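Local coordinates for protein alpha-galactosidase (PDB 3A5V) that hydrolyses terminal alpha-linked galactose residues from galactosides as a tetrameric, N-glycosylated fungal enzyme of glycoside hydrolase family 27, at residues M218-K223 with T259-L264. Residues are numbered along the deposited sequence; the frame is centred on the assembly and turned at random.
Sequences MNIINK and TIWAAL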
loop_
_atom_site.group_PDB
_atom_site.type_symbol
_atom_site.label_atom_id
_atom_site.label_comp_id
_atom_site.label_asym_id
_atom_site.label_seq_id
_atom_site.Cartn_x
_atom_site.Cartn_y
_atom_site.Cartn_z
ATOM N N MET A 218 -22.779 -8.847 -1.267
ATOM C CA MET A 218 -21.692 -9.727 -1.706
ATOM C C MET A 218 -20.303 -9.076 -1.545
ATOM O O MET A 218 -19.327 -9.738 -1.155
ATOM C CB MET A 218 -21.913 -10.209 -3.156
ATOM C CG MET A 218 -23.060 -11.241 -3.312
ATOM S SD MET A 218 -22.852 -12.713 -2.262
ATOM C CE MET A 218 -21.252 -13.318 -2.805
ATOM N N ASN A 219 -20.224 -7.778 -1.824
ATOM C CA ASN A 219 -18.980 -7.025 -1.593
ATOM C C ASN A 219 -18.542 -7.147 -0.128
ATOM O O ASN A 219 -17.378 -7.452 0.175
ATOM C CB ASN A 219 -19.162 -5.541 -2.012
ATOM C CG ASN A 219 -17.946 -4.676 -1.680
ATOM O OD1 ASN A 219 -17.742 -4.281 -0.516
ATOM N ND2 ASN A 219 -17.137 -4.360 -2.702
ATOM N N ILE A 220 -19.481 -6.906 0.788
ATOM C CA ILE A 220 -19.170 -6.986 2.208
ATOM C C ILE A 220 -18.802 -8.408 2.644
ATOM O O ILE A 220 -17.850 -8.579 3.401
ATOM C CB ILE A 220 -20.312 -6.384 3.079
ATOM C CG1 ILE A 220 -20.310 -4.862 2.906
ATOM C CG2 ILE A 220 -20.145 -6.746 4.575
ATOM C CD1 ILE A 220 -21.615 -4.222 3.342
ATOM N N ILE A 221 -19.527 -9.418 2.150
ATOM C CA ILE A 221 -19.193 -10.808 2.502
ATOM C C ILE A 221 -17.730 -11.143 2.132
ATOM O O ILE A 221 -17.022 -11.778 2.913
ATOM C CB ILE A 221 -20.155 -11.844 1.850
ATOM C CG1 ILE A 221 -21.571 -11.688 2.439
ATOM C CG2 ILE A 221 -19.615 -13.291 2.060
ATOM C CD1 ILE A 221 -22.645 -12.438 1.700
ATOM N N ASN A 222 -17.288 -10.720 0.940
ATOM C CA ASN A 222 -15.933 -11.048 0.492
ATOM C C ASN A 222 -14.856 -10.372 1.341
ATOM O O ASN A 222 -13.740 -10.883 1.477
ATOM C CB ASN A 222 -15.773 -10.775 -1.020
ATOM C CG ASN A 222 -16.620 -11.728 -1.880
ATOM O OD1 ASN A 222 -16.794 -12.905 -1.540
ATOM N ND2 ASN A 222 -17.166 -11.215 -2.995
ATOM N N LYS A 223 -15.199 -9.246 1.954
ATOM C CA LYS A 223 -14.305 -8.590 2.938
ATOM C C LYS A 223 -14.327 -9.267 4.301
ATOM O O LYS A 223 -13.283 -9.469 4.930
ATOM C CB LYS A 223 -14.671 -7.099 3.101
ATOM C CG LYS A 223 -14.392 -6.283 1.834
ATOM C CD LYS A 223 -15.113 -4.925 1.839
ATOM C CE LYS A 223 -14.663 -4.113 0.615
ATOM N NZ LYS A 223 -15.558 -2.922 0.344
ATOM N N THR A 259 -28.553 -14.449 7.015
ATOM C CA THR A 259 -27.841 -15.695 7.368
ATOM C C THR A 259 -26.343 -15.471 7.591
ATOM O O THR A 259 -25.773 -15.944 8.584
ATOM C CB THR A 259 -28.018 -16.757 6.250
ATOM O OG1 THR A 259 -29.419 -17.076 6.098
ATOM C CG2 THR A 259 -27.194 -18.036 6.554
ATOM N N ILE A 260 -25.699 -14.786 6.645
ATOM C CA ILE A 260 -24.261 -14.585 6.714
ATOM C C ILE A 260 -23.899 -13.620 7.848
ATOM O O ILE A 260 -22.965 -13.883 8.583
ATOM C CB ILE A 260 -23.647 -14.136 5.339
ATOM C CG1 ILE A 260 -23.883 -15.209 4.247
ATOM C CG2 ILE A 260 -22.141 -13.831 5.465
ATOM C CD1 ILE A 260 -23.226 -16.592 4.536
ATOM N N TRP A 261 -24.641 -12.520 7.989
ATOM C CA TRP A 261 -24.444 -11.609 9.134
ATOM C C TRP A 261 -24.590 -12.390 10.459
ATOM O O TRP A 261 -23.773 -12.248 11.378
ATOM C CB TRP A 261 -25.490 -10.494 9.095
ATOM C CG TRP A 261 -25.108 -9.217 8.312
ATOM C CD1 TRP A 261 -25.197 -7.940 8.792
ATOM C CD2 TRP A 261 -24.617 -9.096 6.953
ATOM N NE1 TRP A 261 -24.802 -7.040 7.842
ATOM C CE2 TRP A 261 -24.441 -7.711 6.702
ATOM C CE3 TRP A 261 -24.299 -10.017 5.933
ATOM C CZ2 TRP A 261 -23.953 -7.213 5.469
ATOM C CZ3 TRP A 261 -23.810 -9.521 4.697
ATOM C CH2 TRP A 261 -23.644 -8.126 4.483
ATOM N N ALA A 262 -25.625 -13.218 10.554
ATOM C CA ALA A 262 -25.836 -13.999 11.782
ATOM C C ALA A 262 -24.671 -14.983 12.026
ATOM O O ALA A 262 -24.101 -15.038 13.112
ATOM C CB ALA A 262 -27.183 -14.756 11.707
ATOM N N ALA A 263 -24.320 -15.759 11.009
ATOM C CA ALA A 263 -23.297 -16.822 11.170
ATOM C C ALA A 263 -21.860 -16.315 11.317
ATOM O O ALA A 263 -21.004 -17.023 11.841
ATOM C CB ALA A 263 -23.392 -17.846 9.988
ATOM N N LEU A 264 -21.590 -15.103 10.837
ATOM C CA LEU A 264 -20.287 -14.488 11.022
ATOM C C LEU A 264 -20.198 -13.678 12.327
ATOM O O LEU A 264 -19.183 -13.025 12.585
ATOM C CB LEU A 264 -19.866 -13.650 9.781
ATOM C CG LEU A 264 -19.043 -14.456 8.742
ATOM C CD1 LEU A 264 -19.749 -15.778 8.306
ATOM C CD2 LEU A 264 -18.736 -13.601 7.481
#
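I221 packs against both I260 and the six-membered ring of W261, its CG1 lying 3.8 Å from I260 CG2 and 3.8 Å from W261 CZ3. This CG1 is anti to the carbonyl carbon (chi1 -67°), and CD1 continues nearly anti to CA (chi2 168°), which brings it against CG1 and CG2 of I260; the two isoleucines cross roughly at right angles. From the preceding residue, the methyl CG2 of I220 meets W261 CH2 at 3.8 Å and also lies against CZ2, so that neighbouring isoleucines share the six-membered ring, each approaching it obliquely. Replacing I221 with alanine removes CG1 and CD1, which would probably leave I260 CG2 and the CZ3 corner of the indole without their mate on this helix. W261 NE1 donates a hydrogen bond to the carbonyl oxygen of D240, which holds the pyrrole end; the H257 and W261 rings also pair edge-to-face. The axes of helical segments 218-223 and 259-263 run at 25° and come within 11.3 Å; their parent helices, 217-227 and 251-263, precede and follow strand 236-238 in the (beta/alpha)8 barrel. F314, from the C-terminal beta-sandwich domain, touches both I221 and I260, which places this packing at the junction of the two domains. No hydrogen bond joins the segments, so their cohesion is apolar and depends on the fit of buried side chains, while the single polar side-chain atom of W261 is satisfied by D240.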